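Local coordinates for malate dehydrogenase (Picrophilus torridus, PDB 4BGV), which probably catalyses the reversible NAD-dependent oxidation of malate to oxaloacetate, a step of the tricarboxylic acid cycle, at residues G102-V107 / A131-K136; A127-Y132 / A313-Y318; L165-E170 / S191-I196; T155-F160 / A174-G179; A15-T20 / I236-M241. All coordinates share one frame; numbering follows the deposited sequence. Where two conformers were deposited one is given.

The five contacts span both domains of the subunit. Interactions 1 and 2 share helix 127-138 and have centres about 8 Å apart. Interaction 1 stays within the Rossmann-type NAD-binding domain, whereas interaction 2 ties that domain to the C-terminal helix 295-321. Interactions 3 and 4 lie in the C-terminal domain, with centres about 13 Å apart, and meet on neighbouring strands 172-178 and 184-193. Interaction 5 again joins the two domains, through helices 12-23 and 232-246. Along the chain, interactions 1, 3 and 4 are nested within the loop that interaction 5 closes, and interaction 2 crosses it. Interactions 2 and 5 thus join the domains at two separate places, with centres about 24 Å apart.

Interaction 1 (G102-V107 / A131-K136); sequences GIMKSV and AYAIYK
M104 carries CG anti to its carbonyl carbon (chi1 -63°), and I134 places CG1 in the same way (chi1 -73°). From these positions the two chains meet in the groove between helix 93-114 and helix 127-138. Both helices belong to the Rossmann-type NAD-binding domain. Helix 93-114 makes the beta-alpha-beta crossover from strand 78-81 to its neighbour 119-122, and helix 127-138 follows that second strand. The short segments run in roughly the same direction, 38° apart, and their axes come within 7.9 Å. M104 and I134 are also the closest residues of the two backbones, with CA atoms 5.5 Å apart.

A133 is small and points at the first helix. Its CB sits 3.7 Å from M104 CB. Beyond CB, the M104 chain bends at both chi2 and chi3, which turns its end away from helix 127-138. The sulfur still brushes the isoleucine, with M104 SD 3.9 Å from I134 CG1. V107, three residues further along, adds its CG1 branch, 4.0 Å from I134 CD1. The contact is buried and apolar, and no hydrogen bond crosses it. M104 and V107 also rest on V81 of strand 78-81. M104 touches T124 as well, which probably binds NAD, as in related enzymes. The terminal methyl of the isoleucine reaches backbone too: I134 CD1 lies 3.4 Å from the carbonyl oxygen M104 O.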
# COMPACT_ATOMS: atom_id res chain seq x y z
N GLY A 102 2.09 21.04 33.26
CA GLY A 102 2.80 22.28 32.99
C GLY A 102 3.31 22.34 31.57
O GLY A 102 3.25 23.38 30.93
N ILE A 103 3.81 21.21 31.07
CA ILE A 103 4.26 21.12 29.69
C ILE A 103 3.09 21.33 28.72
O ILE A 103 3.21 22.07 27.74
CB ILE A 103 4.98 19.77 29.42
CG1 ILE A 103 6.27 19.69 30.25
CG2 ILE A 103 5.30 19.60 27.95
CD1 ILE A 103 6.88 18.30 30.29
N MET A 104 1.94 20.73 29.02
CA MET A 104 0.76 20.90 28.18
C MET A 104 0.30 22.36 28.18
O MET A 104 -0.15 22.87 27.16
CB MET A 104 -0.40 20.00 28.63
CG MET A 104 -0.14 18.49 28.54
SD MET A 104 0.24 17.91 26.87
CE MET A 104 2.02 17.87 26.94
N LYS A 105 0.40 23.01 29.34
CA LYS A 105 0.01 24.41 29.45
C LYS A 105 0.84 25.27 28.49
O LYS A 105 0.28 26.05 27.71
CB LYS A 105 0.09 24.92 30.90
CG LYS A 105 -0.43 26.35 31.08
CD LYS A 105 -0.67 26.71 32.56
CE LYS A 105 -1.24 28.13 32.72
NZ LYS A 105 -0.28 29.18 32.26
N SER A 106 2.16 25.12 28.51
CA SER A 106 3.00 25.92 27.63
C SER A 106 2.85 25.51 26.16
O SER A 106 2.87 26.37 25.28
CB SER A 106 4.47 25.89 28.07
OG SER A 106 5.05 24.62 27.83
N VAL A 107 2.71 24.21 25.90
CA VAL A 107 2.45 23.76 24.53
C VAL A 107 1.12 24.32 24.01
O VAL A 107 1.06 24.82 22.89
CB VAL A 107 2.48 22.21 24.39
CG1 VAL A 107 1.84 21.77 23.09
CG2 VAL A 107 3.93 21.71 24.46
N ALA A 131 -5.18 16.09 27.49
CA ALA A 131 -6.09 16.75 26.56
C ALA A 131 -6.88 17.86 27.26
O ALA A 131 -7.09 18.94 26.71
CB ALA A 131 -7.06 15.72 25.92
N TYR A 132 -7.31 17.58 28.48
CA TYR A 132 -8.00 18.59 29.29
C TYR A 132 -7.09 19.80 29.51
O TYR A 132 -7.52 20.94 29.35
CB TYR A 132 -8.45 17.96 30.62
CG TYR A 132 -9.27 18.87 31.50
CD1 TYR A 132 -10.46 19.45 31.05
CD2 TYR A 132 -8.86 19.15 32.80
CE1 TYR A 132 -11.21 20.28 31.87
CE2 TYR A 132 -9.60 19.97 33.62
CZ TYR A 132 -10.77 20.53 33.16
OH TYR A 132 -11.49 21.34 34.00
N ALA A 133 -5.82 19.55 29.82
CA ALA A 133 -4.87 20.65 29.99
C ALA A 133 -4.67 21.43 28.69
O ALA A 133 -4.58 22.66 28.70
CB ALA A 133 -3.54 20.13 30.52
N ILE A 134 -4.57 20.72 27.57
CA ILE A 134 -4.40 21.39 26.28
C ILE A 134 -5.60 22.30 26.00
O ILE A 134 -5.45 23.42 25.51
CB ILE A 134 -4.18 20.37 25.13
CG1 ILE A 134 -2.77 19.75 25.22
CG2 ILE A 134 -4.38 21.02 23.75
CD1 ILE A 134 -1.61 20.74 24.91
N TYR A 135 -6.79 21.80 26.35
CA TYR A 135 -8.03 22.55 26.19
C TYR A 135 -8.00 23.82 27.05
O TYR A 135 -8.27 24.91 26.56
CB TYR A 135 -9.22 21.66 26.60
CG TYR A 135 -10.53 22.42 26.68
CD1 TYR A 135 -10.96 23.20 25.62
CD2 TYR A 135 -11.33 22.34 27.82
CE1 TYR A 135 -12.16 23.89 25.68
CE2 TYR A 135 -12.54 23.03 27.88
CZ TYR A 135 -12.94 23.81 26.80
OH TYR A 135 -14.14 24.50 26.84
N LYS A 136 -7.64 23.68 28.32
CA LYS A 136 -7.59 24.84 29.21
C LYS A 136 -6.56 25.89 28.76
O LYS A 136 -6.79 27.09 28.92
CB LYS A 136 -7.32 24.40 30.65
CG LYS A 136 -8.47 23.61 31.27
CD LYS A 136 -8.10 23.13 32.67
CE LYS A 136 -7.96 24.29 33.65
NZ LYS A 136 -9.30 24.74 34.16

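Interaction 2 (A127-Y132 / A313-Y318)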
# COMPACT_ATOMS: atom_id res chain seq x y z
N ALA A 127 -3.56 10.72 28.64
CA ALA A 127 -3.95 11.64 27.58
C ALA A 127 -5.32 12.26 27.81
O ALA A 127 -5.62 13.31 27.25
CB ALA A 127 -3.88 10.94 26.20
N ASP A 128 -6.17 11.65 28.64
CA ASP A 128 -7.43 12.32 28.92
C ASP A 128 -7.16 13.61 29.71
O ASP A 128 -7.63 14.69 29.31
CB ASP A 128 -8.46 11.42 29.61
CG ASP A 128 -7.85 10.52 30.66
OD1 ASP A 128 -6.72 10.82 31.14
OD2 ASP A 128 -8.51 9.51 31.01
N ILE A 129 -6.36 13.51 30.76
CA ILE A 129 -6.01 14.70 31.55
C ILE A 129 -5.17 15.69 30.74
O ILE A 129 -5.35 16.91 30.85
CB ILE A 129 -5.24 14.36 32.86
CG1 ILE A 129 -5.89 13.16 33.56
CG2 ILE A 129 -5.15 15.58 33.79
CD1 ILE A 129 -7.40 13.32 33.83
N MET A 130 -4.23 15.18 29.95
CA MET A 130 -3.37 16.06 29.15
C MET A 130 -4.16 16.76 28.05
O MET A 130 -3.86 17.91 27.72
CB MET A 130 -2.16 15.31 28.58
CG MET A 130 -1.21 14.79 29.65
SD MET A 130 -0.73 16.03 30.87
CE MET A 130 -0.86 15.08 32.38
N ALA A 131 -5.18 16.09 27.49
CA ALA A 131 -6.09 16.75 26.56
C ALA A 131 -6.88 17.86 27.26
O ALA A 131 -7.09 18.94 26.71
CB ALA A 131 -7.06 15.72 25.92
N TYR A 132 -7.31 17.58 28.48
CA TYR A 132 -8.00 18.59 29.29
C TYR A 132 -7.09 19.80 29.51
O TYR A 132 -7.52 20.94 29.35
CB TYR A 132 -8.45 17.96 30.62
CG TYR A 132 -9.27 18.87 31.50
CD1 TYR A 132 -10.46 19.45 31.05
CD2 TYR A 132 -8.86 19.15 32.80
CE1 TYR A 132 -11.21 20.28 31.87
CE2 TYR A 132 -9.60 19.97 33.62
CZ TYR A 132 -10.77 20.53 33.16
OH TYR A 132 -11.49 21.34 34.00
N ALA A 313 -9.24 17.60 38.55
CA ALA A 313 -9.29 18.60 39.61
C ALA A 313 -7.88 19.09 39.94
O ALA A 313 -7.66 20.26 40.25
CB ALA A 313 -9.96 18.02 40.84
N ILE A 314 -6.92 18.17 39.87
CA ILE A 314 -5.51 18.52 40.04
C ILE A 314 -5.06 19.49 38.94
O ILE A 314 -4.36 20.46 39.20
CB ILE A 314 -4.62 17.26 40.08
CG1 ILE A 314 -4.91 16.46 41.36
CG2 ILE A 314 -3.13 17.62 39.99
CD1 ILE A 314 -4.22 15.12 41.42
N ALA A 315 -5.50 19.23 37.70
CA ALA A 315 -5.21 20.12 36.59
C ALA A 315 -5.83 21.51 36.79
O ALA A 315 -5.16 22.53 36.57
CB ALA A 315 -5.67 19.51 35.28
N ASP A 316 -7.09 21.55 37.21
CA ASP A 316 -7.73 22.82 37.57
C ASP A 316 -6.90 23.60 38.60
O ASP A 316 -6.63 24.79 38.42
CB ASP A 316 -9.13 22.60 38.14
CG ASP A 316 -10.11 22.07 37.12
OD1 ASP A 316 -9.84 22.22 35.90
OD2 ASP A 316 -11.15 21.51 37.53
N ASP A 317 -6.50 22.91 39.67
CA ASP A 317 -5.72 23.53 40.73
C ASP A 317 -4.39 24.08 40.22
O ASP A 317 -4.01 25.19 40.57
CB ASP A 317 -5.49 22.53 41.87
CG ASP A 317 -4.59 23.07 42.96
OD1 ASP A 317 -5.07 23.87 43.80
OD2 ASP A 317 -3.40 22.70 42.98
N TYR A 318 -3.70 23.30 39.39
CA TYR A 318 -2.46 23.78 38.78
C TYR A 318 -2.70 25.06 37.99
O TYR A 318 -1.95 26.03 38.14
CB TYR A 318 -1.84 22.72 37.86
CG TYR A 318 -0.53 23.16 37.24
CD1 TYR A 318 0.68 22.98 37.91
CD2 TYR A 318 -0.49 23.76 35.98
CE1 TYR A 318 1.88 23.38 37.35
CE2 TYR A 318 0.70 24.17 35.41
CZ TYR A 318 1.88 23.98 36.10
OH TYR A 318 3.07 24.38 35.54
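One hydrogen bond crosses this contact, from Y132 OH to D316 OD1, at 2.7 Å. The carboxylate accepts it with the syn lone pair of OD1, the one on the side of its other oxygen. Ring and carboxylate planes are turned 63° apart, and the two side chains meet at about a right angle. The tyrosine reaches this far because its CG stands anti to the backbone N (chi1 -175°), which carries the ring out toward the second helix. D316 OD1 has a second partner, a salt bridge to K136 NZ one turn further along helix 127-138. A hydroxyl and an ammonium group therefore hold the same oxygen. That pairing probably steadies the negative charge of the aspartate.

The helices belong to different parts of the fold. Helix 127-138 lies in the NAD-binding domain. Helix 295-321 is the long C-terminal helix, which comes back to pack against that domain. The segments run 31° from parallel, with axes 10.1 Å apart at their closest.

The apolar contacts gather round A315, a small residue pointing at the first helix. A315 CB lies near the plane of the Y132 ring, at its edge, 4.1 Å from Y132 CD2. I129 approaches the same methyl, with I129 CG2 4.2 Å from A315 CB. Both isoleucine and tyrosine also touch S312 of the long helix.

Interaction 3 (L165-E170 / S191-I196)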
# COMPACT_ATOMS: atom_id res chain seq x y z
N LEU A 165 -6.37 -17.28 19.35
CA LEU A 165 -7.32 -17.99 18.49
C LEU A 165 -6.76 -18.37 17.12
O LEU A 165 -7.43 -19.05 16.34
CB LEU A 165 -8.59 -17.14 18.31
CG LEU A 165 -9.46 -17.08 19.57
CD1 LEU A 165 -10.46 -15.94 19.49
CD2 LEU A 165 -10.17 -18.41 19.78
N ASN A 166 -5.51 -17.98 16.86
CA ASN A 166 -4.85 -18.22 15.58
C ASN A 166 -5.71 -17.75 14.40
O ASN A 166 -6.06 -18.53 13.51
CB ASN A 166 -4.49 -19.70 15.41
CG ASN A 166 -3.51 -19.94 14.25
OD1 ASN A 166 -2.73 -19.05 13.89
ND2 ASN A 166 -3.56 -21.14 13.67
N VAL A 167 -6.07 -16.47 14.44
CA VAL A 167 -6.87 -15.87 13.39
C VAL A 167 -6.22 -14.57 12.95
O VAL A 167 -5.39 -14.02 13.66
CB VAL A 167 -8.34 -15.57 13.86
CG1 VAL A 167 -9.13 -16.85 14.10
CG2 VAL A 167 -8.33 -14.70 15.12
N SER A 168 -6.64 -14.07 11.79
CA SER A 168 -6.11 -12.83 11.24
C SER A 168 -6.35 -11.67 12.20
O SER A 168 -7.41 -11.57 12.81
CB SER A 168 -6.82 -12.51 9.91
OG SER A 168 -6.48 -11.20 9.45
N PHE A 169 -5.36 -10.77 12.32
CA PHE A 169 -5.54 -9.57 13.12
C PHE A 169 -6.66 -8.71 12.57
O PHE A 169 -7.29 -7.95 13.30
CB PHE A 169 -4.25 -8.74 13.18
CG PHE A 169 -3.08 -9.46 13.79
CD1 PHE A 169 -3.07 -9.78 15.15
CD2 PHE A 169 -1.97 -9.79 13.02
CE1 PHE A 169 -2.00 -10.42 15.71
CE2 PHE A 169 -0.89 -10.43 13.58
CZ PHE A 169 -0.89 -10.76 14.93
N GLU A 170 -6.93 -8.83 11.27
CA GLU A 170 -7.95 -7.99 10.65
C GLU A 170 -9.37 -8.31 11.11
O GLU A 170 -10.26 -7.47 11.05
CB GLU A 170 -7.89 -8.08 9.12
CG GLU A 170 -8.91 -7.20 8.41
CD GLU A 170 -8.57 -6.97 6.95
OE1 GLU A 170 -7.64 -7.62 6.43
OE2 GLU A 170 -9.24 -6.11 6.32
N SER A 191 -16.76 -7.72 21.94
CA SER A 191 -15.49 -8.16 21.37
C SER A 191 -15.76 -9.48 20.69
O SER A 191 -16.47 -10.33 21.24
CB SER A 191 -14.42 -8.32 22.46
OG SER A 191 -14.22 -7.09 23.15
N ASN A 192 -15.21 -9.65 19.50
CA ASN A 192 -15.60 -10.77 18.66
C ASN A 192 -14.57 -11.08 17.59
O ASN A 192 -13.64 -10.29 17.35
CB ASN A 192 -16.94 -10.44 17.97
CG ASN A 192 -16.84 -9.21 17.07
OD1 ASN A 192 -16.30 -9.28 15.97
ND2 ASN A 192 -17.38 -8.09 17.53
N VAL A 193 -14.73 -12.24 16.95
CA VAL A 193 -13.98 -12.52 15.73
C VAL A 193 -14.98 -12.59 14.57
O VAL A 193 -15.83 -13.49 14.53
CB VAL A 193 -13.21 -13.86 15.79
CG1 VAL A 193 -12.43 -14.06 14.50
CG2 VAL A 193 -12.26 -13.88 16.98
N SER A 194 -14.89 -11.63 13.66
CA SER A 194 -15.84 -11.51 12.55
C SER A 194 -17.30 -11.61 13.02
O SER A 194 -18.13 -12.21 12.33
CB SER A 194 -15.56 -12.58 11.48
OG SER A 194 -14.26 -12.43 10.94
N GLY A 195 -17.58 -11.03 14.19
CA GLY A 195 -18.93 -10.99 14.72
C GLY A 195 -19.25 -12.07 15.72
O GLY A 195 -20.21 -11.97 16.49
N ILE A 196 -18.44 -13.13 15.73
CA ILE A 196 -18.68 -14.21 16.68
C ILE A 196 -18.12 -13.79 18.03
O ILE A 196 -16.92 -13.54 18.13
CB ILE A 196 -18.02 -15.52 16.23
CG1 ILE A 196 -18.53 -15.94 14.85
CG2 ILE A 196 -18.29 -16.62 17.26
CD1 ILE A 196 -17.75 -17.09 14.20
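V193 presents its two methyl branches to L165 and V167, one to each. It is the last residue of strand 184-193 and the first of a type I' turn running to I196. V193 N bonds to I196 O, and I196 N bonds back to V193 O. The result is a tight two-residue beta hairpin in the C-terminal domain. Facing it is the loop that leaves helix 150-165 and leads into strand 172-178.

The tighter half of the contact is the leucine, where L165 CD1 lies 3.7 Å from V193 CG2. The two chains run alongside each other, pointing opposite ways. V193 can serve two partners because its CG1 is anti to the backbone N (chi1 -178°) and its CG2 anti to the carbonyl carbon. The other branch packs more loosely, with V167 CG2 4.2 Å from V193 CG1. No hydrogen bond joins the two segments, and the CA atoms of V167 and V193 stay 8.2 Å apart.

The looser side of the loop holds N166, an exposed residue with positive phi just after the helix. The second subunit also reaches this loop: its K279 NZ is bonded to the backbone oxygens of L165 and N166, and its Y289 packs on V167. The third subunit reaches S168 OG through its D56. The hairpin end is braced by an Asx motif, in which G195 N donates to N192 OD1 at 2.8 Å from above the amide plane, 54° out of it.

Interaction 4 (T155-F160 / A174-G179)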
# COMPACT_ATOMS: atom_id res chain seq x y z
N THR A 155 -5.56 -2.16 19.97
CA THR A 155 -4.63 -2.87 19.09
C THR A 155 -3.91 -3.97 19.85
O THR A 155 -3.68 -5.04 19.34
CB THR A 155 -3.59 -1.94 18.46
OG1 THR A 155 -4.11 -0.61 18.40
CG2 THR A 155 -3.27 -2.43 17.08
N ARG A 156 -3.56 -3.70 21.11
CA ARG A 156 -2.91 -4.72 21.94
C ARG A 156 -3.87 -5.88 22.20
O ARG A 156 -3.53 -7.05 21.99
CB ARG A 156 -2.38 -4.14 23.26
CG ARG A 156 -1.25 -3.12 23.07
CD ARG A 156 -0.41 -2.99 24.35
NE ARG A 156 0.78 -2.16 24.15
CZ ARG A 156 0.96 -0.96 24.70
NH1 ARG A 156 0.03 -0.45 25.51
NH2 ARG A 156 2.07 -0.27 24.44
N PHE A 157 -5.08 -5.55 22.63
CA PHE A 157 -6.12 -6.53 22.97
C PHE A 157 -6.37 -7.42 21.73
O PHE A 157 -6.45 -8.64 21.83
CB PHE A 157 -7.38 -5.74 23.38
CG PHE A 157 -8.43 -6.53 24.15
CD1 PHE A 157 -8.37 -7.90 24.29
CD2 PHE A 157 -9.49 -5.85 24.74
CE1 PHE A 157 -9.36 -8.59 24.99
CE2 PHE A 157 -10.50 -6.54 25.45
CZ PHE A 157 -10.42 -7.91 25.58
N ARG A 158 -6.46 -6.81 20.56
CA ARG A 158 -6.67 -7.58 19.32
C ARG A 158 -5.49 -8.51 18.99
O ARG A 158 -5.69 -9.62 18.51
CB ARG A 158 -6.91 -6.64 18.14
CG ARG A 158 -8.25 -5.91 18.18
CD ARG A 158 -8.28 -4.80 17.10
NE ARG A 158 -8.31 -5.36 15.75
CZ ARG A 158 -8.17 -4.63 14.64
NH1 ARG A 158 -7.98 -3.32 14.75
NH2 ARG A 158 -8.22 -5.21 13.44
N THR A 159 -4.28 -8.02 19.21
CA THR A 159 -3.09 -8.84 18.95
C THR A 159 -3.15 -10.12 19.81
O THR A 159 -2.95 -11.22 19.29
CB THR A 159 -1.80 -8.07 19.28
OG1 THR A 159 -1.73 -6.90 18.45
CG2 THR A 159 -0.57 -8.95 19.04
N PHE A 160 -3.45 -9.95 21.10
CA PHE A 160 -3.47 -11.07 22.04
C PHE A 160 -4.57 -12.08 21.70
O PHE A 160 -4.35 -13.31 21.74
CB PHE A 160 -3.65 -10.56 23.48
CG PHE A 160 -2.63 -9.52 23.91
CD1 PHE A 160 -1.33 -9.53 23.40
CD2 PHE A 160 -2.97 -8.55 24.84
CE1 PHE A 160 -0.40 -8.56 23.81
CE2 PHE A 160 -2.05 -7.58 25.25
CZ PHE A 160 -0.76 -7.59 24.73
N ALA A 174 -11.85 -5.73 19.41
CA ALA A 174 -11.76 -5.69 20.87
C ALA A 174 -12.25 -4.34 21.37
O ALA A 174 -11.70 -3.30 21.01
CB ALA A 174 -10.32 -5.93 21.30
N PHE A 175 -13.28 -4.36 22.21
CA PHE A 175 -13.98 -3.15 22.61
C PHE A 175 -13.49 -2.67 23.98
O PHE A 175 -13.71 -3.33 24.99
CB PHE A 175 -15.49 -3.42 22.66
CG PHE A 175 -16.32 -2.17 22.72
CD1 PHE A 175 -16.59 -1.57 23.93
CD2 PHE A 175 -16.81 -1.60 21.57
CE1 PHE A 175 -17.34 -0.43 24.00
CE2 PHE A 175 -17.57 -0.45 21.63
CZ PHE A 175 -17.84 0.13 22.84
N VAL A 176 -12.82 -1.52 24.00
CA VAL A 176 -12.40 -0.92 25.26
C VAL A 176 -12.69 0.57 25.31
O VAL A 176 -12.53 1.29 24.32
CB VAL A 176 -10.90 -1.12 25.51
CG1 VAL A 176 -10.62 -2.58 25.89
CG2 VAL A 176 -10.10 -0.72 24.29
N ILE A 177 -13.13 1.04 26.47
CA ILE A 177 -13.28 2.48 26.68
C ILE A 177 -12.56 2.88 27.97
O ILE A 177 -11.94 2.04 28.64
CB ILE A 177 -14.78 2.91 26.73
CG1 ILE A 177 -15.53 2.22 27.88
CG2 ILE A 177 -15.48 2.61 25.40
CD1 ILE A 177 -17.00 2.70 28.02
N GLY A 178 -12.62 4.15 28.33
CA GLY A 178 -11.97 4.61 29.55
C GLY A 178 -10.49 4.88 29.34
O GLY A 178 -10.06 5.15 28.22
N GLY A 179 -9.70 4.80 30.41
CA GLY A 179 -8.26 5.04 30.32
C GLY A 179 -7.41 3.78 30.19
O GLY A 179 -7.88 2.78 29.65
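R158 and A174 mark the closest approach of the two backbones, with CA atoms 5.6 Å apart where helix 155-160 runs at 150° to strand 174-178, nearly antiparallel, its axis 8.0 Å away. The helix packs on one side of the strand. A174 and V176, alternate residues of the strand, point at it, while F175 between them points away.

F157 is the main helix residue here. Its CG stands anti to the backbone N (chi1 -163°), which carries the ring toward the strand. A174 CB comes up against the start of the ring, 3.5 Å from both F157 CG and F157 CD2, at an oblique inclination. V176 approaches differently. Its CG1 branch lies at the ring edge, near the ring plane, 3.6 Å from F157 CD2. The alanine methyl also touches the next helix residue, with R158 CG 3.7 Å from A174 CB. The methyl is thus flanked by a phenylalanine ring and the aliphatic start of an arginine. No hydrogen bond crosses between the segments. The R158 chain bends at chi3, and its guanidinium group bonds through NH2 to F169 O, in the loop before the strand.

R156, on the same helix, probably binds substrate, as in related enzymes, and its NE makes a salt bridge to E48 of the third subunit. Within the C-terminal domain, the F157 side chain also touches I210 and T214 of helix 204-215, and I188 of strand 184-193, the sheet neighbour of strand 172-178.

Interaction 5 (A15-T20 / I236-M241)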
# COMPACT_ATOMS: atom_id res chain seq x y z
N ALA A 15 8.78 10.70 16.54
CA ALA A 15 9.42 10.41 15.26
C ALA A 15 8.78 9.19 14.56
O ALA A 15 8.68 9.16 13.34
CB ALA A 15 10.92 10.23 15.43
N THR A 16 8.32 8.22 15.34
CA THR A 16 7.62 7.07 14.76
C THR A 16 6.33 7.55 14.11
O THR A 16 5.98 7.12 13.01
CB THR A 16 7.31 6.01 15.83
OG1 THR A 16 8.56 5.55 16.37
CG2 THR A 16 6.58 4.79 15.24
N VAL A 17 5.62 8.46 14.79
CA VAL A 17 4.42 9.04 14.22
C VAL A 17 4.77 9.68 12.88
O VAL A 17 4.08 9.47 11.89
CB VAL A 17 3.78 10.08 15.15
CG1 VAL A 17 2.68 10.85 14.42
CG2 VAL A 17 3.20 9.39 16.39
N ALA A 18 5.84 10.47 12.86
CA ALA A 18 6.24 11.17 11.63
C ALA A 18 6.56 10.18 10.51
O ALA A 18 6.11 10.35 9.36
CB ALA A 18 7.43 12.10 11.91
N GLN A 19 7.32 9.14 10.83
CA GLN A 19 7.68 8.15 9.81
C GLN A 19 6.43 7.40 9.33
O GLN A 19 6.30 7.07 8.15
CB GLN A 19 8.73 7.17 10.33
CG GLN A 19 9.09 6.04 9.33
CD GLN A 19 9.82 6.55 8.08
OE1 GLN A 19 11.06 6.55 8.02
NE2 GLN A 19 9.06 6.96 7.07
N THR A 20 5.51 7.16 10.26
CA THR A 20 4.26 6.47 9.93
C THR A 20 3.36 7.31 9.01
O THR A 20 2.82 6.80 8.00
CB THR A 20 3.49 6.10 11.22
OG1 THR A 20 4.32 5.24 12.01
CG2 THR A 20 2.19 5.36 10.90
N ILE A 236 1.49 3.80 15.17
CA ILE A 236 0.41 3.53 14.22
C ILE A 236 -0.97 3.80 14.85
O ILE A 236 -1.87 4.26 14.17
CB ILE A 236 0.52 2.11 13.56
CG1 ILE A 236 -0.58 1.90 12.51
CG2 ILE A 236 0.53 0.97 14.62
CD1 ILE A 236 -0.49 2.83 11.32
N SER A 237 -1.11 3.56 16.15
CA SER A 237 -2.39 3.84 16.83
C SER A 237 -2.74 5.34 16.76
O SER A 237 -3.90 5.71 16.60
CB SER A 237 -2.34 3.39 18.29
OG SER A 237 -2.12 1.99 18.37
N ILE A 238 -1.71 6.17 16.85
CA ILE A 238 -1.86 7.61 16.75
C ILE A 238 -2.13 8.02 15.30
O ILE A 238 -3.04 8.82 15.02
CB ILE A 238 -0.59 8.30 17.25
CG1 ILE A 238 -0.40 8.05 18.75
CG2 ILE A 238 -0.61 9.80 16.92
CD1 ILE A 238 1.06 8.26 19.19
N ALA A 239 -1.36 7.46 14.38
CA ALA A 239 -1.52 7.80 12.96
C ALA A 239 -2.92 7.49 12.43
O ALA A 239 -3.46 8.25 11.62
CB ALA A 239 -0.46 7.12 12.11
N VAL A 240 -3.53 6.39 12.86
CA VAL A 240 -4.89 6.10 12.36
C VAL A 240 -5.88 7.17 12.82
O VAL A 240 -6.83 7.48 12.10
CB VAL A 240 -5.39 4.66 12.69
CG1 VAL A 240 -4.50 3.62 12.00
CG2 VAL A 240 -5.47 4.43 14.19
N MET A 241 -5.66 7.74 14.00
CA MET A 241 -6.49 8.86 14.47
C MET A 241 -6.23 10.11 13.64
O MET A 241 -7.17 10.77 13.19
CB MET A 241 -6.19 9.18 15.94
CG MET A 241 -6.68 8.11 16.91
SD MET A 241 -5.94 8.26 18.56
CE MET A 241 -6.64 9.81 19.15
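T20, the residue that presses most tightly on the second helix, also grips T16 O twice. T20 OG1 donates to that oxygen at 2.7 Å and T20 N at 2.8 Å. The two donors come from opposite faces of the carbonyl plane, the hydroxyl 41° out of it. The hydroxyl bond probably helps fix the threonine rotation, with CG2 anti to the backbone N and aimed at the other helix. T20 CG2 meets A239 CB at 3.4 Å, tighter than usual for two carbons. The same methyl touches I236 CD1 at 3.7 Å, the two side chains meeting at about a right angle.

Helix 12-23 is the first helix of the Rossmann fold, and its start is part of the glycine-rich motif that probably binds NAD. Helix 232-246 belongs to the C-terminal domain, so the contact bridges the two domains. The segments cross at -54°, with axes 8.9 Å apart.

About one turn earlier, V17 CG2 packs against I238 from nearly a right angle, 3.7 Å from I238 CD1 and 3.9 Å from I238 CG2. I238 also rests on V123, a probable NAD-binding residue. W53 of the third subunit packs on I236.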